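Side-chain contacts in G protein coupled receptor (PDB 3T33), which binds zinc and may play a role in abscisic acid signalling as a member of the LanC-like protein family: residues E66-R70 with S71-V75; N352-Y355 with L356-K360; A396-L399 with L400-D404. All coordinates share one frame; numbering follows the deposited sequence.

Overall arrangement
Going from the N terminus, the three contacts come in series; each lies within one continuous piece of chain, so none closes a long loop, and none nests in or crosses another. Contact 1 turns the chain out of helix 45-69 at the surface, into the loop that precedes helix 84-98. Contact 2 forms the first turns of helix 353-375, and contact 3 the last turns of helix 392-402, the next helix in the chain. Contacts 2 and 3 touch where Met402 CE packs 3.8 Å from Lys360 CA, their centres about 14 Å apart. Contact 1 stays separate, but helix 45-69 also packs on contact 3 through Leu399.

Contact 1 of 3, residues E66-R70 with S71-V75; sequences ETWER and SGKRV
Trp68 O accepts Lys73 N at 2.7 Å and Glu69 O accepts Gly72 N at 2.9 Å, the two backbone bonds of a Schellman motif in which Gly72, with its positive phi of 61°, turns the chain out of the helix. The Lys73 bond is almost in line with the carbonyl of Trp68, whereas Gly72 N comes to Glu69 O from well above the carbonyl plane. The turn brings Lys73 against one face of the Trp68 indole. Its CB sits over the six-membered ring, 3.7 Å from the centroid and close to the ring normal, a CH-pi contact. Beyond CG the lysine side chain runs extended across the same face until CD lies 3.3 Å from Trp68 NE1. This course takes the ammonium group alongside Glu69: Lys73 NZ and Glu69 OE2 stay 4.3 Å apart, and a water that accepts from the first and donates to the second bridges them. Ser71 OG has both Thr67 O and Trp68 O within reach of its single proton, each at best a weak bond. On the flank of the last turn Arg70 bends back to Glu66, its NH2 2.7 Å from Glu66 OE2 in a salt bridge while OE1 lies over the guanidinium face; Lys62 is a second partner of OE2. Val75 CG2 meets the edge of the Trp68 ring at CZ3, and both side chains rest on helix 101-118, Trp68 against Asn110 and Ala113, Val75 against Ala113 and Ala117.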
ATOM      1  N   GLU A  66     -20.389  -2.527  -9.732  1.00 37.33           N
ATOM      2  CA  GLU A  66     -20.159  -3.954  -9.853  1.00 36.73           C
ATOM      3  C   GLU A  66     -20.150  -4.656  -8.521  1.00 37.40           C
ATOM      4  O   GLU A  66     -20.596  -5.768  -8.432  1.00 38.03           O
ATOM      5  CB  GLU A  66     -18.822  -4.232 -10.551  1.00 36.53           C
ATOM      6  CG  GLU A  66     -18.760  -3.839 -12.008  1.00 37.50           C
ATOM      7  CD  GLU A  66     -19.851  -4.545 -12.852  1.00 44.64           C
ATOM      8  OE1 GLU A  66     -20.222  -5.700 -12.506  1.00 46.78           O
ATOM      9  OE2 GLU A  66     -20.374  -3.936 -13.836  1.00 40.08           O
ATOM     10  N   THR A  67     -19.625  -4.022  -7.477  1.00 37.31           N
ATOM     11  CA  THR A  67     -19.388  -4.725  -6.249  1.00 35.28           C
ATOM     12  C   THR A  67     -20.546  -4.535  -5.304  1.00 36.86           C
ATOM     13  O   THR A  67     -20.671  -5.264  -4.344  1.00 37.96           O
ATOM     14  CB  THR A  67     -18.052  -4.270  -5.552  1.00 36.25           C
ATOM     15  OG1 THR A  67     -18.101  -2.882  -5.181  1.00 30.23           O
ATOM     16  CG2 THR A  67     -16.850  -4.546  -6.435  1.00 33.69           C
ATOM     17  N   TRP A  68     -21.386  -3.543  -5.579  1.00 38.16           N
ATOM     18  CA  TRP A  68     -22.490  -3.216  -4.684  1.00 39.11           C
ATOM     19  C   TRP A  68     -23.860  -3.351  -5.343  1.00 41.13           C
ATOM     20  O   TRP A  68     -24.708  -4.109  -4.873  1.00 40.02           O
ATOM     21  CB  TRP A  68     -22.319  -1.801  -4.124  1.00 38.77           C
ATOM     22  CG  TRP A  68     -23.241  -1.491  -2.986  1.00 37.29           C
ATOM     23  CD1 TRP A  68     -24.203  -0.524  -2.949  1.00 35.80           C
ATOM     24  CD2 TRP A  68     -23.291  -2.153  -1.715  1.00 36.19           C
ATOM     25  NE1 TRP A  68     -24.847  -0.541  -1.735  1.00 35.71           N
ATOM     26  CE2 TRP A  68     -24.306  -1.533  -0.960  1.00 36.59           C
ATOM     27  CE3 TRP A  68     -22.575  -3.209  -1.144  1.00 36.27           C
ATOM     28  CZ2 TRP A  68     -24.622  -1.934   0.336  1.00 36.45           C
ATOM     29  CZ3 TRP A  68     -22.891  -3.606   0.144  1.00 34.26           C
ATOM     30  CH2 TRP A  68     -23.906  -2.968   0.869  1.00 36.43           C
ATOM     31  N   GLU A  69     -24.077  -2.610  -6.425  1.00 43.09           N
ATOM     32  CA  GLU A  69     -25.411  -2.580  -7.078  1.00 45.41           C
ATOM     33  C   GLU A  69     -25.732  -3.828  -7.888  1.00 47.17           C
ATOM     34  O   GLU A  69     -26.728  -4.499  -7.601  1.00 47.63           O
ATOM     35  CB  GLU A  69     -25.663  -1.275  -7.880  1.00 45.22           C
ATOM     36  CG  GLU A  69     -25.733  -0.004  -6.986  1.00 45.15           C
ATOM     37  CD  GLU A  69     -27.052   0.099  -6.213  1.00 48.57           C
ATOM     38  OE1 GLU A  69     -28.005  -0.623  -6.590  1.00 48.55           O
ATOM     39  OE2 GLU A  69     -27.153   0.889  -5.234  1.00 51.14           O
ATOM     40  N   ARG A  70     -24.896  -4.167  -8.863  1.00 49.87           N
ATOM     41  CA  ARG A  70     -25.079  -5.396  -9.623  1.00 53.55           C
ATOM     42  C   ARG A  70     -25.355  -6.616  -8.686  1.00 55.44           C
ATOM     43  O   ARG A  70     -26.323  -7.380  -8.875  1.00 56.18           O
ATOM     44  CB  ARG A  70     -23.836  -5.684 -10.460  1.00 53.21           C
ATOM     45  CG  ARG A  70     -23.833  -7.077 -11.115  1.00 57.06           C
ATOM     46  CD  ARG A  70     -24.566  -7.032 -12.460  1.00 63.26           C
ATOM     47  NE  ARG A  70     -23.958  -6.027 -13.332  1.00 68.34           N
ATOM     48  CZ  ARG A  70     -22.962  -6.275 -14.193  1.00 71.54           C
ATOM     49  NH1 ARG A  70     -22.473  -7.512 -14.322  1.00 71.59           N
ATOM     50  NH2 ARG A  70     -22.458  -5.283 -14.931  1.00 71.18           N
ATOM     51  N   SER A  71     -24.490  -6.779  -7.686  1.00 56.65           N
ATOM     52  CA  SER A  71     -24.493  -7.933  -6.815  1.00 58.18           C
ATOM     53  C   SER A  71     -25.697  -7.877  -5.853  1.00 58.68           C
ATOM     54  O   SER A  71     -25.836  -8.743  -4.993  1.00 59.74           O
ATOM     55  CB  SER A  71     -23.156  -7.973  -6.037  1.00 58.34           C
ATOM     56  OG  SER A  71     -23.112  -6.958  -5.022  1.00 60.00           O
ATOM     57  N   GLY A  72     -26.548  -6.853  -6.004  1.00 59.06           N
ATOM     58  CA  GLY A  72     -27.733  -6.641  -5.165  1.00 58.52           C
ATOM     59  C   GLY A  72     -27.396  -6.455  -3.693  1.00 58.97           C
ATOM     60  O   GLY A  72     -28.136  -6.936  -2.836  1.00 59.29           O
ATOM     61  N   LYS A  73     -26.277  -5.766  -3.410  1.00 58.63           N
ATOM     62  CA  LYS A  73     -25.754  -5.481  -2.050  1.00 58.34           C
ATOM     63  C   LYS A  73     -25.461  -6.709  -1.163  1.00 57.87           C
ATOM     64  O   LYS A  73     -25.420  -6.605   0.060  1.00 57.68           O
ATOM     65  CB  LYS A  73     -26.627  -4.441  -1.298  1.00 58.37           C
ATOM     66  CG  LYS A  73     -27.126  -3.268  -2.186  1.00 59.32           C
ATOM     67  CD  LYS A  73     -27.706  -2.089  -1.391  1.00 59.31           C
ATOM     68  CE  LYS A  73     -28.745  -1.347  -2.235  1.00 61.63           C
ATOM     69  NZ  LYS A  73     -29.206  -0.036  -1.619  1.00 60.49           N
ATOM     70  N   ARG A  74     -25.240  -7.856  -1.794  1.00 57.86           N
ATOM     71  CA  ARG A  74     -24.974  -9.108  -1.092  1.00 58.63           C
ATOM     72  C   ARG A  74     -23.467  -9.271  -0.896  1.00 57.78           C
ATOM     73  O   ARG A  74     -22.670  -9.038  -1.837  1.00 57.85           O
ATOM     74  CB  ARG A  74     -25.542 -10.296  -1.891  1.00 59.69           C
ATOM     75  CG  ARG A  74     -26.877 -10.927  -1.338  1.00 64.12           C
ATOM     76  CD  ARG A  74     -28.132 -10.044  -1.546  1.00 70.36           C
ATOM     77  NE  ARG A  74     -28.160  -8.873  -0.638  1.00 73.65           N
ATOM     78  CZ  ARG A  74     -29.030  -8.708   0.366  1.00 76.01           C
ATOM     79  NH1 ARG A  74     -29.974  -9.632   0.597  1.00 75.55           N
ATOM     80  NH2 ARG A  74     -28.972  -7.616   1.130  1.00 74.20           N
ATOM     81  N   VAL A  75     -23.055  -9.655   0.311  1.00 56.66           N
ATOM     82  CA  VAL A  75     -21.615  -9.754   0.577  1.00 55.55           C
ATOM     83  C   VAL A  75     -21.109 -11.172   0.838  1.00 56.09           C
ATOM     84  O   VAL A  75     -21.313 -11.740   1.901  1.00 56.24           O
ATOM     85  CB  VAL A  75     -21.108  -8.710   1.644  1.00 55.12           C
ATOM     86  CG1 VAL A  75     -19.607  -8.874   1.907  1.00 51.91           C
ATOM     87  CG2 VAL A  75     -21.432  -7.303   1.187  1.00 52.51           C
TER
HETATM   88  O   HOH W   1     -30.283   0.638  -4.306  1.00 50.31           O

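Contact 2 of 3, residues N352-Y355 with L356-K360; sequences NPKY and LYRAK
Lys354 and Arg358, one helical turn apart, run side by side in the same direction, and the ring of Tyr355 lies beside them. The methylenes of Lys354 touch both neighbours. A bend at chi3 (79°) sets its CE over one face of Tyr355, 3.7 Å above the ring plane and toward the rim, while CD lies over the rim of one guanidinium face of Arg358. Lys354 CG is 4.1 Å from Arg358 NE. Arg358 itself is extended from CG to NE, and its stem follows the backbone of the preceding turn, with CG 3.4 Å from Lys354 O. Its NH1 approaches the tyrosine obliquely, 4.4 Å from Tyr355 CE1. The two positive ends are not in contact, Lys354 NZ being 5.3 Å from Arg358 NH2, and the charge of the arginine is met by salt bridges to Glu319 and Glu17 and a cation-pi contact with Trp322, which probably eases any repulsion. Tyr355 packs on Leu346 and Thr350 of helix 336-350. Beneath these side chains regular backbone bonds run from Tyr357 N to Pro353 O, Arg358 N to Lys354 O and Ala359 N to Tyr355 O. The helix is started by Asn352, whose OD1 takes Lys354 N at 3.2 Å; an N-cap asparagine followed by proline opens helix 353-375, one of the many helices in the all-helical toroid of the LanC-like family.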
ATOM      1  N   ASN A 352      12.008  15.823  -3.983  1.00 32.99           N
ATOM      2  CA  ASN A 352      12.685  15.945  -5.248  1.00 32.22           C
ATOM      3  C   ASN A 352      11.655  15.683  -6.356  1.00 33.63           C
ATOM      4  O   ASN A 352      11.124  14.556  -6.429  1.00 35.10           O
ATOM      5  CB  ASN A 352      13.914  14.971  -5.299  1.00 31.17           C
ATOM      6  CG  ASN A 352      14.693  15.083  -6.626  1.00 30.27           C
ATOM      7  OD1 ASN A 352      14.202  15.710  -7.540  1.00 30.18           O
ATOM      8  ND2 ASN A 352      15.831  14.376  -6.767  1.00 25.29           N
ATOM      9  N   PRO A 353      11.359  16.699  -7.239  1.00 33.23           N
ATOM     10  CA  PRO A 353      10.208  16.579  -8.161  1.00 31.80           C
ATOM     11  C   PRO A 353      10.416  15.504  -9.180  1.00 31.49           C
ATOM     12  O   PRO A 353       9.477  15.165  -9.866  1.00 31.40           O
ATOM     13  CB  PRO A 353      10.186  17.936  -8.890  1.00 31.81           C
ATOM     14  CG  PRO A 353      11.702  18.419  -8.804  1.00 32.57           C
ATOM     15  CD  PRO A 353      12.052  18.009  -7.402  1.00 33.60           C
ATOM     16  N   LYS A 354      11.649  15.018  -9.335  1.00 31.52           N
ATOM     17  CA  LYS A 354      11.922  13.836 -10.176  1.00 32.26           C
ATOM     18  C   LYS A 354      11.040  12.595  -9.774  1.00 32.84           C
ATOM     19  O   LYS A 354      10.533  11.824 -10.630  1.00 33.09           O
ATOM     20  CB  LYS A 354      13.425  13.470 -10.037  1.00 33.22           C
ATOM     21  CG  LYS A 354      13.735  12.000 -10.420  1.00 34.63           C
ATOM     22  CD  LYS A 354      15.225  11.604 -10.444  1.00 37.23           C
ATOM     23  CE  LYS A 354      15.799  11.324  -9.051  1.00 41.78           C
ATOM     24  NZ  LYS A 354      17.340  11.270  -9.021  1.00 42.22           N
ATOM     25  N   TYR A 355      10.899  12.402  -8.461  1.00 31.64           N
ATOM     26  CA  TYR A 355      10.113  11.313  -7.884  1.00 30.73           C
ATOM     27  C   TYR A 355       8.634  11.523  -8.137  1.00 30.79           C
ATOM     28  O   TYR A 355       7.967  10.590  -8.571  1.00 32.34           O
ATOM     29  CB  TYR A 355      10.499  11.124  -6.401  1.00 29.42           C
ATOM     30  CG  TYR A 355      11.907  10.557  -6.285  1.00 30.59           C
ATOM     31  CD1 TYR A 355      12.242   9.408  -6.990  1.00 35.10           C
ATOM     32  CD2 TYR A 355      12.898  11.159  -5.502  1.00 34.54           C
ATOM     33  CE1 TYR A 355      13.525   8.839  -6.947  1.00 36.86           C
ATOM     34  CE2 TYR A 355      14.224  10.591  -5.422  1.00 35.96           C
ATOM     35  CZ  TYR A 355      14.504   9.437  -6.162  1.00 39.56           C
ATOM     36  OH  TYR A 355      15.730   8.809  -6.144  1.00 44.80           O
ATOM     37  N   LEU A 356       8.116  12.738  -7.957  1.00 30.32           N
ATOM     38  CA  LEU A 356       6.717  13.070  -8.408  1.00 30.87           C
ATOM     39  C   LEU A 356       6.493  12.812  -9.889  1.00 31.57           C
ATOM     40  O   LEU A 356       5.453  12.213 -10.356  1.00 31.76           O
ATOM     41  CB  LEU A 356       6.412  14.538  -8.234  1.00 30.67           C
ATOM     42  CG  LEU A 356       4.986  14.974  -7.886  1.00 31.42           C
ATOM     43  CD1 LEU A 356       4.696  16.345  -8.446  1.00 28.52           C
ATOM     44  CD2 LEU A 356       3.890  13.975  -8.241  1.00 30.17           C
ATOM     45  N   TYR A 357       7.484  13.265 -10.648  1.00 29.74           N
ATOM     46  CA  TYR A 357       7.429  13.010 -12.061  1.00 29.39           C
ATOM     47  C   TYR A 357       7.344  11.506 -12.373  1.00 29.49           C
ATOM     48  O   TYR A 357       6.640  11.084 -13.287  1.00 29.68           O
ATOM     49  CB  TYR A 357       8.630  13.622 -12.776  1.00 26.88           C
ATOM     50  CG  TYR A 357       8.625  13.211 -14.181  1.00 28.23           C
ATOM     51  CD1 TYR A 357       7.737  13.779 -15.097  1.00 33.49           C
ATOM     52  CD2 TYR A 357       9.415  12.179 -14.594  1.00 28.29           C
ATOM     53  CE1 TYR A 357       7.701  13.345 -16.417  1.00 31.20           C
ATOM     54  CE2 TYR A 357       9.365  11.750 -15.847  1.00 32.16           C
ATOM     55  CZ  TYR A 357       8.529  12.335 -16.769  1.00 33.58           C
ATOM     56  OH  TYR A 357       8.559  11.816 -18.068  1.00 38.67           O
ATOM     57  N   ARG A 358       8.110  10.703 -11.651  1.00 30.21           N
ATOM     58  CA  ARG A 358       8.066   9.270 -11.864  1.00 30.61           C
ATOM     59  C   ARG A 358       6.704   8.659 -11.521  1.00 30.32           C
ATOM     60  O   ARG A 358       6.248   7.802 -12.247  1.00 32.12           O
ATOM     61  CB  ARG A 358       9.249   8.567 -11.205  1.00 30.42           C
ATOM     62  CG  ARG A 358      10.537   8.756 -12.016  1.00 31.39           C
ATOM     63  CD  ARG A 358      11.730   8.159 -11.287  1.00 36.42           C
ATOM     64  NE  ARG A 358      12.933   8.336 -12.085  1.00 39.99           N
ATOM     65  CZ  ARG A 358      14.105   7.758 -11.850  1.00 38.79           C
ATOM     66  NH1 ARG A 358      14.266   6.943 -10.828  1.00 32.48           N
ATOM     67  NH2 ARG A 358      15.117   8.030 -12.649  1.00 39.92           N
ATOM     68  N   ALA A 359       6.058   9.157 -10.477  1.00 29.19           N
ATOM     69  CA  ALA A 359       4.722   8.687 -10.094  1.00 30.27           C
ATOM     70  C   ALA A 359       3.773   9.191 -11.170  1.00 29.91           C
ATOM     71  O   ALA A 359       2.895   8.483 -11.636  1.00 30.40           O
ATOM     72  CB  ALA A 359       4.294   9.245  -8.699  1.00 28.28           C
ATOM     73  N   LYS A 360       4.002  10.401 -11.613  1.00 29.42           N
ATOM     74  CA  LYS A 360       3.167  10.951 -12.684  1.00 30.69           C
ATOM     75  C   LYS A 360       3.265  10.116 -13.971  1.00 29.73           C
ATOM     76  O   LYS A 360       2.266   9.849 -14.643  1.00 29.86           O
ATOM     77  CB  LYS A 360       3.524  12.444 -12.879  1.00 30.09           C
ATOM     78  CG  LYS A 360       3.091  13.130 -14.106  1.00 34.14           C
ATOM     79  CD  LYS A 360       3.533  14.625 -14.039  1.00 37.77           C
ATOM     80  CE  LYS A 360       2.843  15.472 -15.133  1.00 37.70           C
ATOM     81  NZ  LYS A 360       3.584  16.735 -15.339  1.00 35.80           N
TER

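Contact 3 of 3, residues A396-L399 with L400-D404; sequences AYML and LDMND
Tyr397 and Asp401, and likewise Met398 and Met402, form i to i+4 pairs on two flanks of helix 392-402, a buried helix of the all-helical LanC-like toroid. In the first pair the side chains lie alongside and point the same way, but the ring and carboxylate planes stand at 90° to each other, and Asp401 OD2 approaches Tyr397 CE1 obliquely at 3.7 Å. The carboxylate is buried, and its polar needs are met from elsewhere in the fold: OD2 is hydrogen-bonded to the hydroxyl of Tyr341, and OD1 forms a salt bridge with Lys93, which would be expected to favour the charged form. These partners tie helix 392-402 to helices 336-350 and 84-98, and Tyr397 adds a ring contact with Tyr89. In the second pair both methionines are bent at chi2 and chi3. CG of Met398 lies anti to its backbone nitrogen (chi1 -177°), and the bend at chi2 then sets SD 3.8 Å from Met402 CG. The Met398 side chain also packs on Ser337, Thr340 and Tyr341 of helix 336-350. Leu400 turns to another side, toward Leu90 and Lys93, and folds its stem over the previous turn, with CG 3.2 Å from Ala396 O. That carbonyl also receives Leu400 N at 2.9 Å in a nearly straight bond (170° at the hydrogen). Farther along, Met402 N is shared between two carbonyls, 3.0 Å from Met398 O and, in a weak second bond, 3.0 Å from Leu399 O.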
ATOM      1  N   ALA A 396      -8.111   3.348  -9.066  1.00 30.71           N
ATOM      2  CA  ALA A 396      -8.848   4.576  -8.619  1.00 30.20           C
ATOM      3  C   ALA A 396      -8.289   5.146  -7.324  1.00 29.47           C
ATOM      4  O   ALA A 396      -8.251   6.353  -7.138  1.00 30.12           O
ATOM      5  CB  ALA A 396     -10.365   4.305  -8.420  1.00 30.12           C
ATOM      6  N   TYR A 397      -7.871   4.261  -6.420  1.00 27.92           N
ATOM      7  CA  TYR A 397      -7.412   4.683  -5.130  1.00 26.55           C
ATOM      8  C   TYR A 397      -6.106   5.477  -5.305  1.00 26.92           C
ATOM      9  O   TYR A 397      -5.898   6.527  -4.715  1.00 25.06           O
ATOM     10  CB  TYR A 397      -7.194   3.422  -4.257  1.00 26.70           C
ATOM     11  CG  TYR A 397      -6.927   3.762  -2.822  1.00 24.63           C
ATOM     12  CD1 TYR A 397      -5.665   4.252  -2.403  1.00 19.96           C
ATOM     13  CD2 TYR A 397      -7.925   3.591  -1.866  1.00 22.40           C
ATOM     14  CE1 TYR A 397      -5.447   4.589  -1.036  1.00 21.66           C
ATOM     15  CE2 TYR A 397      -7.713   3.932  -0.523  1.00 22.47           C
ATOM     16  CZ  TYR A 397      -6.495   4.449  -0.111  1.00 21.48           C
ATOM     17  OH  TYR A 397      -6.333   4.768   1.250  1.00 21.87           O
ATOM     18  N   MET A 398      -5.241   4.967  -6.154  1.00 28.00           N
ATOM     19  CA  MET A 398      -3.949   5.582  -6.403  1.00 29.33           C
ATOM     20  C   MET A 398      -4.199   6.940  -7.099  1.00 30.19           C
ATOM     21  O   MET A 398      -3.601   7.981  -6.730  1.00 29.91           O
ATOM     22  CB  MET A 398      -3.079   4.620  -7.249  1.00 28.57           C
ATOM     23  CG  MET A 398      -1.656   5.109  -7.534  1.00 30.55           C
ATOM     24  SD  MET A 398      -1.725   6.302  -8.836  1.00 31.03           S
ATOM     25  CE  MET A 398      -1.898   5.204 -10.225  1.00 22.42           C
ATOM     26  N   LEU A 399      -5.137   6.942  -8.034  1.00 30.38           N
ATOM     27  CA  LEU A 399      -5.434   8.150  -8.808  1.00 31.69           C
ATOM     28  C   LEU A 399      -5.903   9.281  -7.896  1.00 31.82           C
ATOM     29  O   LEU A 399      -5.369  10.450  -7.953  1.00 30.88           O
ATOM     30  CB  LEU A 399      -6.457   7.870  -9.908  1.00 31.17           C
ATOM     31  CG  LEU A 399      -6.088   7.484 -11.348  1.00 35.97           C
ATOM     32  CD1 LEU A 399      -4.612   7.166 -11.542  1.00 37.08           C
ATOM     33  CD2 LEU A 399      -7.093   6.417 -11.985  1.00 35.67           C
ATOM     34  N   LEU A 400      -6.844   8.925  -7.010  1.00 30.00           N
ATOM     35  CA  LEU A 400      -7.323   9.876  -6.019  1.00 29.91           C
ATOM     36  C   LEU A 400      -6.190  10.403  -5.149  1.00 30.25           C
ATOM     37  O   LEU A 400      -6.162  11.595  -4.770  1.00 30.14           O
ATOM     38  CB  LEU A 400      -8.377   9.196  -5.146  1.00 30.22           C
ATOM     39  CG  LEU A 400      -9.683   8.922  -5.918  1.00 31.31           C
ATOM     40  CD1 LEU A 400     -10.668   8.084  -5.096  1.00 32.50           C
ATOM     41  CD2 LEU A 400     -10.370  10.242  -6.401  1.00 29.78           C
ATOM     42  N   ASP A 401      -5.249   9.527  -4.803  1.00 28.71           N
ATOM     43  CA  ASP A 401      -4.164   9.908  -3.869  1.00 29.92           C
ATOM     44  C   ASP A 401      -3.135  10.872  -4.604  1.00 31.23           C
ATOM     45  O   ASP A 401      -2.379  11.634  -3.953  1.00 30.44           O
ATOM     46  CB  ASP A 401      -3.489   8.634  -3.362  1.00 28.95           C
ATOM     47  CG  ASP A 401      -3.449   8.512  -1.874  1.00 30.43           C
ATOM     48  OD1 ASP A 401      -3.771   9.473  -1.138  1.00 31.86           O
ATOM     49  OD2 ASP A 401      -3.056   7.401  -1.419  1.00 29.83           O
ATOM     50  N   MET A 402      -3.101  10.826  -5.950  1.00 31.52           N
ATOM     51  CA  MET A 402      -2.291  11.809  -6.730  1.00 32.84           C
ATOM     52  C   MET A 402      -2.791  13.255  -6.597  1.00 34.19           C
ATOM     53  O   MET A 402      -2.054  14.203  -6.820  1.00 34.87           O
ATOM     54  CB  MET A 402      -2.201  11.459  -8.200  1.00 32.78           C
ATOM     55  CG  MET A 402      -1.589  10.106  -8.537  1.00 34.55           C
ATOM     56  SD  MET A 402       0.204  10.074  -8.329  1.00 36.52           S
ATOM     57  CE  MET A 402       0.669  11.004  -9.791  1.00 34.31           C
ATOM     58  N   ASN A 403      -4.031  13.436  -6.202  1.00 34.98           N
ATOM     59  CA  ASN A 403      -4.518  14.763  -6.004  1.00 36.88           C
ATOM     60  C   ASN A 403      -3.672  15.532  -4.993  1.00 37.08           C
ATOM     61  O   ASN A 403      -3.533  16.751  -5.134  1.00 35.86           O
ATOM     62  CB  ASN A 403      -5.965  14.737  -5.545  1.00 37.58           C
ATOM     63  CG  ASN A 403      -6.705  15.969  -5.965  1.00 45.01           C
ATOM     64  OD1 ASN A 403      -7.019  16.138  -7.156  1.00 49.64           O
ATOM     65  ND2 ASN A 403      -6.949  16.887  -4.995  1.00 48.12           N
ATOM     66  N   ASP A 404      -3.100  14.831  -3.983  1.00 35.19           N
ATOM     67  CA  ASP A 404      -2.330  15.514  -2.962  1.00 33.53           C
ATOM     68  C   ASP A 404      -1.123  14.619  -2.631  1.00 32.37           C
ATOM     69  O   ASP A 404      -1.091  13.919  -1.608  1.00 32.92           O
ATOM     70  CB  ASP A 404      -3.211  15.843  -1.756  1.00 33.35           C
ATOM     71  CG  ASP A 404      -2.536  16.817  -0.756  1.00 36.95           C
ATOM     72  OD1 ASP A 404      -1.384  17.285  -0.963  1.00 42.69           O
ATOM     73  OD2 ASP A 404      -3.159  17.118   0.257  1.00 39.33           O
TER